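Local coordinates for protein aromatic amino acid aminotransferase I (Candida albicans WO-1, PDB 6HNU) that probably transfers the amino group of aromatic L-amino acids to 2-oxoglutarate, using pyridoxal 5'-phosphate as cofactor, at residues 95-101 with 111-115; 378-384 with 396-402; 195-200 with 235-241; 63-67 with 351-355. All coordinates share one frame; numbering follows the deposited sequence.

Contact 1 (95-101 with 111-115). Unlike the reference sequence in segment 111-115: Leu111 (reference Ser).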
# COMPACT_ATOMS: atom_id res chain seq x y z
N ASP B 95 9.63 19.39 -15.41
CA ASP B 95 9.92 18.56 -14.20
C ASP B 95 8.64 17.91 -13.66
O ASP B 95 8.66 17.46 -12.48
CB ASP B 95 10.63 19.40 -13.15
CG ASP B 95 11.89 20.08 -13.68
OD1 ASP B 95 12.73 19.37 -14.19
OD2 ASP B 95 12.00 21.32 -13.58
N GLN B 96 7.59 17.79 -14.49
CA GLN B 96 6.31 17.13 -14.08
C GLN B 96 6.37 15.63 -14.39
O GLN B 96 7.20 15.20 -15.23
CB GLN B 96 5.12 17.76 -14.80
CG GLN B 96 4.95 19.25 -14.48
CD GLN B 96 5.03 19.52 -13.00
OE1 GLN B 96 4.20 19.05 -12.21
NE2 GLN B 96 6.03 20.29 -12.60
N ILE B 97 5.53 14.83 -13.74
CA ILE B 97 5.45 13.38 -14.05
C ILE B 97 4.13 13.20 -14.81
O ILE B 97 3.06 13.02 -14.18
CB ILE B 97 5.62 12.48 -12.82
CG1 ILE B 97 6.57 13.09 -11.77
CG2 ILE B 97 6.10 11.12 -13.29
CD1 ILE B 97 6.45 12.53 -10.37
N GLU B 98 4.23 13.33 -16.13
CA GLU B 98 3.05 13.34 -17.03
C GLU B 98 2.27 12.04 -16.79
O GLU B 98 2.92 11.00 -16.49
CB GLU B 98 3.50 13.54 -18.48
CG GLU B 98 4.30 12.38 -19.05
CD GLU B 98 5.78 12.35 -18.78
OE1 GLU B 98 6.28 13.27 -18.08
OE2 GLU B 98 6.44 11.38 -19.22
N LEU B 99 0.94 12.10 -16.88
CA LEU B 99 0.08 10.97 -16.43
C LEU B 99 0.33 9.72 -17.28
O LEU B 99 0.08 8.62 -16.77
CB LEU B 99 -1.40 11.36 -16.50
CG LEU B 99 -1.80 12.61 -15.73
CD1 LEU B 99 -3.30 12.83 -15.89
CD2 LEU B 99 -1.41 12.48 -14.25
N ALA B 100 0.75 9.85 -18.55
CA ALA B 100 1.07 8.69 -19.40
C ALA B 100 2.16 7.84 -18.70
O ALA B 100 2.18 6.63 -18.90
CB ALA B 100 1.51 9.16 -20.78
N ARG B 101 3.01 8.46 -17.88
CA ARG B 101 4.10 7.84 -17.09
C ARG B 101 3.69 7.67 -15.61
O ARG B 101 3.85 6.52 -15.08
CB ARG B 101 5.38 8.66 -17.27
CG ARG B 101 6.62 8.12 -16.58
CD ARG B 101 7.94 8.65 -17.16
NE ARG B 101 7.91 10.11 -17.11
CZ ARG B 101 8.45 10.85 -16.15
NH1 ARG B 101 9.16 10.29 -15.18
NH2 ARG B 101 8.28 12.17 -16.17
N LEU B 111 9.19 7.50 -8.64
CA LEU B 111 9.34 8.28 -9.89
C LEU B 111 10.49 9.27 -9.75
O LEU B 111 10.61 9.90 -8.70
CB LEU B 111 8.02 8.96 -10.19
CG LEU B 111 6.88 8.00 -10.55
CD1 LEU B 111 5.53 8.65 -10.29
CD2 LEU B 111 7.01 7.52 -11.99
N PRO B 112 11.35 9.48 -10.79
CA PRO B 112 12.61 10.22 -10.64
C PRO B 112 12.48 11.67 -10.16
O PRO B 112 13.29 12.10 -9.31
CB PRO B 112 13.29 10.21 -12.04
CG PRO B 112 12.44 9.31 -12.92
CD PRO B 112 11.19 8.92 -12.14
N GLU B 113 11.50 12.41 -10.69
CA GLU B 113 11.27 13.84 -10.36
C GLU B 113 10.93 13.96 -8.86
O GLU B 113 11.42 14.89 -8.18
CB GLU B 113 10.14 14.42 -11.21
CG GLU B 113 10.49 14.52 -12.69
CD GLU B 113 10.35 13.27 -13.55
OE1 GLU B 113 9.95 12.16 -13.05
OE2 GLU B 113 10.61 13.41 -14.74
N PHE B 114 10.12 13.04 -8.35
CA PHE B 114 9.70 13.08 -6.92
C PHE B 114 10.89 12.73 -6.04
O PHE B 114 11.19 13.48 -5.08
CB PHE B 114 8.52 12.15 -6.70
CG PHE B 114 8.12 12.10 -5.24
CD1 PHE B 114 7.52 13.20 -4.64
CD2 PHE B 114 8.45 11.01 -4.48
CE1 PHE B 114 7.20 13.17 -3.29
CE2 PHE B 114 8.13 10.97 -3.13
CZ PHE B 114 7.49 12.05 -2.55
N LEU B 115 11.58 11.61 -6.33
CA LEU B 115 12.78 11.15 -5.58
C LEU B 115 13.82 12.27 -5.55
O LEU B 115 14.38 12.51 -4.46
CB LEU B 115 13.38 9.90 -6.23
CG LEU B 115 12.63 8.58 -6.03
CD1 LEU B 115 13.36 7.42 -6.70
CD2 LEU B 115 12.45 8.28 -4.54
O HOH W 1 9.59 15.87 -16.45
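The guanidinium of Arg101 meets the carboxylate of Glu113 at its edge, with Pro112 CD and the carboxylate of Glu98 along the same rim; Ile97 CG2 lies 3.5 Å above one face, offset from the centre. Arg101 grips Glu113 end-on. Arg101 NH1 reaches the syn lone pair of Glu113 OE1 at 2.9 Å, nearly straight at 167°, whereas Arg101 NH2 meets Glu113 OE2 at 3.0 Å from above the carboxylate plane. The planes are turned 49° apart, consistent with the NH2 bond being the more bent. Glu98 is gripped side-on, its OE2 2.9 Å from Arg101 NE and its OE1 bonded to Arg101 NH2, which both carboxylates share. This salt-bridge network fixes the rotation of the guanidinium, and arginine suits the place because one flat group serves two carboxylates. A water bridges Gln96 O and Glu113 OE2. Beneath the charges, Ile97 packs CD1 on Leu111 CB at 3.9 Å and touches Phe114 CB. Leu111, which differs from the reference serine, is the N-cap of helix 112-126. That helix and the 95-101 segment are both tied to helix 334-377, through Arg345 to Glu113 O and Asn341 to Asp95 O, while Phe114 leans on Val137 of strand 133-138.

Contact 2 (378-384 with 396-402)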
# COMPACT_ATOMS: atom_id res chain seq x y z
N VAL B 378 -5.28 22.69 36.15
CA VAL B 378 -5.02 21.34 36.71
C VAL B 378 -4.37 21.50 38.07
O VAL B 378 -3.30 22.10 38.18
CB VAL B 378 -4.18 20.45 35.78
CG1 VAL B 378 -4.00 19.08 36.41
CG2 VAL B 378 -4.80 20.31 34.40
N PRO B 379 -4.98 20.93 39.14
CA PRO B 379 -4.39 21.01 40.47
C PRO B 379 -2.99 20.43 40.60
O PRO B 379 -2.79 19.26 40.34
CB PRO B 379 -5.36 20.25 41.39
CG PRO B 379 -6.37 19.59 40.47
CD PRO B 379 -6.29 20.28 39.13
N LYS B 380 -2.07 21.24 41.13
CA LYS B 380 -0.62 20.97 41.12
C LYS B 380 -0.20 20.02 42.24
O LYS B 380 0.87 19.38 42.07
CB LYS B 380 0.11 22.30 41.18
CG LYS B 380 -0.23 23.25 40.04
CD LYS B 380 0.51 24.57 40.12
CE LYS B 380 0.15 25.50 38.98
NZ LYS B 380 0.66 24.96 37.70
N GLU B 381 -1.00 19.90 43.31
CA GLU B 381 -0.66 19.03 44.48
C GLU B 381 -0.56 17.58 44.01
O GLU B 381 0.10 16.82 44.71
CB GLU B 381 -1.70 19.01 45.61
CG GLU B 381 -2.15 20.36 46.10
CD GLU B 381 -3.13 21.05 45.17
OE1 GLU B 381 -4.20 21.49 45.65
OE2 GLU B 381 -2.80 21.16 43.97
N VAL B 382 -1.27 17.20 42.94
CA VAL B 382 -1.32 15.76 42.52
C VAL B 382 -0.94 15.59 41.04
O VAL B 382 -1.13 14.46 40.51
CB VAL B 382 -2.70 15.14 42.79
CG1 VAL B 382 -3.00 15.09 44.28
CG2 VAL B 382 -3.81 15.84 42.05
N SER B 383 -0.44 16.65 40.38
CA SER B 383 -0.22 16.65 38.91
C SER B 383 1.15 17.24 38.58
O SER B 383 1.72 17.99 39.40
CB SER B 383 -1.32 17.34 38.21
OG SER B 383 -1.11 18.74 38.19
N SER B 384 1.67 16.85 37.41
CA SER B 384 2.83 17.51 36.76
C SER B 384 2.64 17.47 35.24
O SER B 384 1.76 16.70 34.75
CB SER B 384 4.10 16.88 37.15
OG SER B 384 4.09 15.52 36.82
N VAL B 396 -0.61 15.01 30.85
CA VAL B 396 -0.73 15.36 32.28
C VAL B 396 -0.42 14.11 33.09
O VAL B 396 -1.08 13.11 32.84
CB VAL B 396 -2.14 15.87 32.59
CG1 VAL B 396 -2.25 16.25 34.05
CG2 VAL B 396 -2.50 17.03 31.69
N THR B 397 0.55 14.17 33.99
CA THR B 397 0.95 13.08 34.91
C THR B 397 0.22 13.32 36.25
O THR B 397 0.07 14.52 36.65
CB THR B 397 2.47 13.00 34.98
OG1 THR B 397 2.94 12.55 33.70
CG2 THR B 397 3.01 12.05 36.03
N LEU B 398 -0.30 12.26 36.87
CA LEU B 398 -1.02 12.33 38.18
C LEU B 398 -0.39 11.32 39.13
O LEU B 398 0.04 10.27 38.68
CB LEU B 398 -2.53 12.07 38.00
CG LEU B 398 -3.30 12.93 36.99
CD1 LEU B 398 -4.73 12.43 36.82
CD2 LEU B 398 -3.32 14.40 37.39
N ASP B 399 -0.29 11.66 40.42
CA ASP B 399 0.23 10.76 41.48
C ASP B 399 -0.98 9.96 41.96
O ASP B 399 -1.83 10.53 42.69
CB ASP B 399 0.94 11.52 42.61
CG ASP B 399 1.48 10.58 43.67
OD1 ASP B 399 1.12 9.37 43.64
OD2 ASP B 399 2.25 11.05 44.52
N ALA B 400 -1.17 8.74 41.44
CA ALA B 400 -2.41 7.98 41.73
C ALA B 400 -2.45 7.67 43.23
O ALA B 400 -3.57 7.51 43.76
CB ALA B 400 -2.48 6.73 40.91
N SER B 401 -1.27 7.61 43.86
CA SER B 401 -1.11 7.26 45.30
C SER B 401 -1.77 8.33 46.18
O SER B 401 -2.00 8.02 47.36
CB SER B 401 0.34 7.02 45.64
OG SER B 401 1.02 8.23 45.93
N LYS B 402 -2.17 9.48 45.64
CA LYS B 402 -2.83 10.59 46.39
C LYS B 402 -4.35 10.56 46.23
O LYS B 402 -5.03 11.39 46.85
CB LYS B 402 -2.25 11.93 45.93
CG LYS B 402 -0.81 12.07 46.39
CD LYS B 402 -0.15 13.39 46.19
CE LYS B 402 1.04 13.50 47.11
NZ LYS B 402 1.61 14.86 47.08
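Val378 and Val396 lie alongside, pointing in opposite senses, their CG1 methyls meeting at 4.1 Å; both methyls stand anti to the backbone N (chi1 -178° and -179°). Short branched side chains suit this buried spot, where helix 334-377 has just ended. On the same side as Leu398, Ser383 lays its CB 3.6 Å from Leu398 CD2, while its OG turns away to donate to Pro379 O at 2.8 Å, from above the carbonyl plane, a bond spanning residues 379-383. The other face carries Ser384 and Thr397, with OG of Ser384 3.5 Å from Thr397 CB. These pairs belong to an antiparallel beta hairpin, in which Ser383 and Leu398 form a non-hydrogen-bonded pair and Ser384 and Thr397 a hydrogen-bonded one; Ser384 N donates to Thr397 O, and Thr397 N to Ser384 O, both at 2.9 Å, and Asp399 N continues the pattern to Val382 O. Strand 383-384 is an edge strand of its four-stranded sheet within the chain, and strand 459-465 pairs with the far side of 393-399. Where the strand gives way to a 3-10 turn, Asp399 OD1 accepts from Ser401 N, making an Asx turn, and also from Ser401 OG on the same face. Lys402 crosses Val382 at a slant, using its aliphatic part: Lys402 CB lies 3.6 Å from Val382 CG1, and the extended chain carries NZ to a weak bond with Glu381 O.

Contact 3 (195-200 with 235-241)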
# COMPACT_ATOMS: atom_id res chain seq x y z
N LEU B 195 18.93 1.79 28.92
CA LEU B 195 19.09 1.10 27.61
C LEU B 195 20.49 0.47 27.52
O LEU B 195 20.58 -0.73 27.16
CB LEU B 195 18.82 2.09 26.46
CG LEU B 195 19.13 1.52 25.08
CD1 LEU B 195 18.20 0.37 24.76
CD2 LEU B 195 19.01 2.59 24.02
N GLU B 196 21.55 1.22 27.87
CA GLU B 196 22.93 0.68 27.92
C GLU B 196 22.96 -0.52 28.86
O GLU B 196 23.59 -1.51 28.54
CB GLU B 196 23.92 1.75 28.41
CG GLU B 196 25.33 1.24 28.69
CD GLU B 196 26.10 0.64 27.53
OE1 GLU B 196 26.00 1.17 26.42
OE2 GLU B 196 26.87 -0.30 27.76
N GLU B 197 22.37 -0.37 30.05
CA GLU B 197 22.40 -1.41 31.12
C GLU B 197 21.69 -2.66 30.57
O GLU B 197 22.25 -3.76 30.70
CB GLU B 197 21.74 -0.90 32.40
CG GLU B 197 21.38 -2.01 33.39
CD GLU B 197 22.61 -2.70 33.92
OE1 GLU B 197 23.71 -2.12 33.75
OE2 GLU B 197 22.49 -3.81 34.51
N LEU B 198 20.50 -2.47 30.00
CA LEU B 198 19.69 -3.56 29.39
C LEU B 198 20.55 -4.34 28.39
O LEU B 198 20.51 -5.57 28.40
CB LEU B 198 18.47 -2.94 28.72
CG LEU B 198 17.48 -3.93 28.11
CD1 LEU B 198 16.88 -4.84 29.16
CD2 LEU B 198 16.37 -3.17 27.40
N MET B 199 21.27 -3.63 27.52
CA MET B 199 22.11 -4.27 26.48
C MET B 199 23.33 -4.92 27.12
O MET B 199 23.74 -5.96 26.64
CB MET B 199 22.52 -3.25 25.42
CG MET B 199 21.37 -2.83 24.50
SD MET B 199 20.39 -4.19 23.77
CE MET B 199 21.66 -5.27 23.13
N SER B 200 23.94 -4.32 28.14
CA SER B 200 25.23 -4.82 28.70
C SER B 200 25.04 -6.25 29.24
O SER B 200 26.03 -6.96 29.25
CB SER B 200 25.80 -3.93 29.77
OG SER B 200 24.96 -3.97 30.91
N ILE B 235 25.08 3.54 21.69
CA ILE B 235 24.62 2.20 22.17
C ILE B 235 24.30 1.33 20.96
O ILE B 235 24.74 0.18 20.92
CB ILE B 235 23.44 2.38 23.13
CG1 ILE B 235 23.90 3.12 24.39
CG2 ILE B 235 22.78 1.05 23.44
CD1 ILE B 235 22.77 3.69 25.16
N ALA B 236 23.60 1.87 19.95
CA ALA B 236 23.25 1.10 18.73
C ALA B 236 24.56 0.65 18.06
O ALA B 236 24.64 -0.48 17.63
CB ALA B 236 22.41 1.96 17.81
N CYS B 237 25.60 1.47 18.07
CA CYS B 237 26.88 1.13 17.40
C CYS B 237 27.61 0.06 18.22
O CYS B 237 28.17 -0.87 17.63
CB CYS B 237 27.76 2.34 17.19
SG CYS B 237 27.10 3.55 16.01
N LYS B 238 27.58 0.19 19.54
CA LYS B 238 28.36 -0.67 20.46
C LYS B 238 27.75 -2.07 20.45
O LYS B 238 28.50 -3.05 20.46
CB LYS B 238 28.40 -0.05 21.87
CG LYS B 238 28.97 -0.92 22.99
CD LYS B 238 28.93 -0.23 24.35
CE LYS B 238 29.57 -1.04 25.47
NZ LYS B 238 29.45 -0.36 26.78
N TYR B 239 26.42 -2.18 20.40
CA TYR B 239 25.79 -3.51 20.45
C TYR B 239 25.34 -3.95 19.05
O TYR B 239 24.80 -5.03 18.94
CB TYR B 239 24.67 -3.50 21.48
CG TYR B 239 25.18 -3.29 22.86
CD1 TYR B 239 25.79 -4.34 23.55
CD2 TYR B 239 25.16 -2.04 23.45
CE1 TYR B 239 26.27 -4.17 24.83
CE2 TYR B 239 25.67 -1.84 24.72
CZ TYR B 239 26.22 -2.92 25.42
OH TYR B 239 26.73 -2.74 26.67
N ASP B 240 25.58 -3.13 18.03
CA ASP B 240 25.28 -3.48 16.62
C ASP B 240 23.80 -3.85 16.41
O ASP B 240 23.50 -4.94 15.94
CB ASP B 240 26.21 -4.58 16.12
CG ASP B 240 26.10 -4.81 14.63
OD1 ASP B 240 25.73 -3.85 13.92
OD2 ASP B 240 26.34 -5.96 14.21
N PHE B 241 22.89 -2.89 16.62
CA PHE B 241 21.48 -3.00 16.22
C PHE B 241 21.16 -1.72 15.44
O PHE B 241 21.91 -0.73 15.56
CB PHE B 241 20.54 -3.30 17.41
CG PHE B 241 20.55 -2.30 18.54
CD1 PHE B 241 19.86 -1.09 18.44
CD2 PHE B 241 21.22 -2.57 19.72
CE1 PHE B 241 19.92 -0.17 19.47
CE2 PHE B 241 21.24 -1.66 20.77
CZ PHE B 241 20.58 -0.47 20.64
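Leu195, Glu196 and Met199 of helix 192-200 meet Ile235, Lys238 and Tyr239 of helix 226-239, two helices beside the large mixed sheet of the fold type I domain of the class I aminotransferase family. Helix 226-239 belongs to the beta-alpha-beta unit joining the parallel neighbouring strands 209-212 and 242-246. The short segments run nearly parallel, 9° apart, with axes 10.7 Å from each other at closest approach. That wide spacing leaves room for long side chains between them.

The apolar contacts lie toward the sheet. Leu195 CG packs on Ile235 CG2 at 4.0 Å, and both Leu195 and Met199 reach Leu160 of strand 158-162. The CG2 methyl of Ile235 also faces Met199 CG, so an isoleucine, branched at CB, serves two neighbours at once.

Aromatic contacts centre on Met199. Its CB sits over the middle of the Tyr239 ring, 3.4 Å from the centroid, a CH-pi contact; Lys238 CG lies over the opposite face, toward the rim. The bend at chi2 sets SD obliquely beside both Tyr239 and Phe241 in Met-aromatic contacts, and the bend at chi3 (-49°) brings CE to Tyr239 CB. A flexible, polarisable thioether fits such a place beside two rings.

The polar contacts converge on one oxygen. Glu196 is bent at chi2 (61°), which turns its carboxylate to the edge of the tyrosine ring. Lys238 NZ, at the end of an extended chain, forms a salt bridge to Glu196 OE2 at 2.8 Å, and Tyr239 OH donates to that same OE2 at 2.7 Å, the two donors arriving from opposite faces of the carboxylate plane.

Contact 4 (63-67 with 351-355)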
# COMPACT_ATOMS: atom_id res chain seq x y z
N PRO B 63 -2.28 26.70 -2.00
CA PRO B 63 -1.86 28.02 -1.52
C PRO B 63 -0.48 28.43 -2.06
O PRO B 63 0.22 27.56 -2.64
CB PRO B 63 -1.90 27.87 0.01
CG PRO B 63 -1.70 26.40 0.26
CD PRO B 63 -2.37 25.70 -0.91
N THR B 64 -0.12 29.72 -1.88
CA THR B 64 1.07 30.34 -2.51
C THR B 64 2.08 30.74 -1.44
O THR B 64 1.73 31.39 -0.46
CB THR B 64 0.70 31.51 -3.43
OG1 THR B 64 -0.01 32.48 -2.65
CG2 THR B 64 -0.14 31.05 -4.60
N PRO B 65 3.36 30.35 -1.59
CA PRO B 65 4.39 30.84 -0.69
C PRO B 65 4.38 32.36 -0.76
O PRO B 65 4.14 32.91 -1.84
CB PRO B 65 5.68 30.26 -1.26
CG PRO B 65 5.25 29.07 -2.09
CD PRO B 65 3.89 29.46 -2.63
N SER B 66 4.67 33.04 0.36
CA SER B 66 5.23 32.47 1.57
C SER B 66 4.16 32.20 2.63
O SER B 66 4.53 32.05 3.82
CB SER B 66 6.32 33.39 2.11
OG SER B 66 7.39 33.45 1.17
N PHE B 67 2.88 32.11 2.24
CA PHE B 67 1.74 31.80 3.16
C PHE B 67 1.68 32.90 4.23
O PHE B 67 1.41 32.62 5.43
CB PHE B 67 1.87 30.39 3.75
CG PHE B 67 2.36 29.38 2.74
CD1 PHE B 67 1.51 28.90 1.74
CD2 PHE B 67 3.66 28.91 2.78
CE1 PHE B 67 1.98 28.03 0.77
CE2 PHE B 67 4.11 28.02 1.83
CZ PHE B 67 3.27 27.58 0.83
N GLY B 351 9.68 27.50 -0.96
CA GLY B 351 8.25 27.51 -0.59
C GLY B 351 7.93 26.40 0.39
O GLY B 351 7.15 26.64 1.30
N TYR B 352 8.53 25.23 0.22
CA TYR B 352 8.24 24.09 1.14
C TYR B 352 8.78 24.50 2.52
O TYR B 352 8.11 24.30 3.54
CB TYR B 352 8.86 22.79 0.62
CG TYR B 352 8.46 21.57 1.43
CD1 TYR B 352 7.13 21.31 1.69
CD2 TYR B 352 9.42 20.66 1.86
CE1 TYR B 352 6.76 20.20 2.43
CE2 TYR B 352 9.05 19.54 2.59
CZ TYR B 352 7.71 19.29 2.84
OH TYR B 352 7.32 18.22 3.59
N LEU B 353 9.98 25.08 2.57
CA LEU B 353 10.51 25.60 3.85
C LEU B 353 9.53 26.63 4.41
O LEU B 353 9.31 26.60 5.62
CB LEU B 353 11.91 26.17 3.64
CG LEU B 353 13.01 25.16 3.39
CD1 LEU B 353 14.31 25.88 3.04
CD2 LEU B 353 13.20 24.22 4.59
N ASP B 354 8.98 27.54 3.59
CA ASP B 354 8.02 28.53 4.10
C ASP B 354 6.84 27.78 4.74
O ASP B 354 6.28 28.25 5.78
CB ASP B 354 7.51 29.47 3.01
CG ASP B 354 8.54 30.41 2.38
OD1 ASP B 354 9.46 30.82 3.08
OD2 ASP B 354 8.32 30.78 1.21
N TRP B 355 6.40 26.71 4.09
CA TRP B 355 5.25 25.93 4.58
C TRP B 355 5.60 25.33 5.95
O TRP B 355 4.76 25.42 6.89
CB TRP B 355 4.86 24.86 3.56
CG TRP B 355 3.74 24.01 4.07
CD1 TRP B 355 3.84 22.81 4.72
CD2 TRP B 355 2.36 24.34 4.02
NE1 TRP B 355 2.59 22.34 5.01
CE2 TRP B 355 1.66 23.26 4.62
CE3 TRP B 355 1.63 25.40 3.47
CZ2 TRP B 355 0.27 23.22 4.68
CZ3 TRP B 355 0.25 25.36 3.54
CH2 TRP B 355 -0.42 24.29 4.14
O HOH W 2 6.16 30.97 6.37
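Trp355 swings its CG away from the backbone nitrogen (chi1 177°) while Phe67 holds CG anti to its carbonyl carbon (chi1 -40°), and the two rings come together edge-to-face. The six-membered ring of Trp355 points its edge at the face of Phe67, centroids 5.1 Å apart and planes at 82°, with CE3 over the centre of the phenyl ring. Pro65 CA covers the opposite face, so Phe67 is clamped between its own segment and the helix. Gly351 O stands at the ring's edge, 3.4 Å from Phe67 CE2. Glycine suits this point because Pro65 CG comes within 3.7 Å of Gly351 CA, leaving little room for a side chain. At the more exposed end, in one of two modelled conformers, Ser66 OG donates to Asp354 OD2 at 2.8 Å from well above the carboxylate plane, while OD1 of that aspartate accepts from His272. A water donates to Ser66 O and to Asp354 O, adding a second polar link. The contact thus fastens the loop between strands 57-62 and 81-86 onto the long helix 334-377, where Trp347 also packs against Phe67 and Trp355 NE1 bonds to Val301 O; Tyr52 and Pro54 of the second subunit adjoin Trp355 and Pro63.

In the fold
Helix 334-377 ties three of the contacts together: its residues Asn341 and Arg345 bond to contact 1, its middle forms one side of contact 4, and contact 2 starts at its C-terminal end. Contacts 1 and 4 are neighbours, with centres about 22 Å apart and nearest atoms about 9 Å apart, whereas the centres of contacts 1 and 2 are about 54 Å apart. Contacts 1 and 3 both fall within the span of chain that contact 4 brackets. Phe114 of contact 1 has its side chain about 12 Å from bound pyridoxal-5'-phosphate, and Trp355 of contact 4 lies about 11 Å from cofactor-binding Ser299, side chain to side chain. Contacts 2 and 3 lie away from the cofactor and substrate sites.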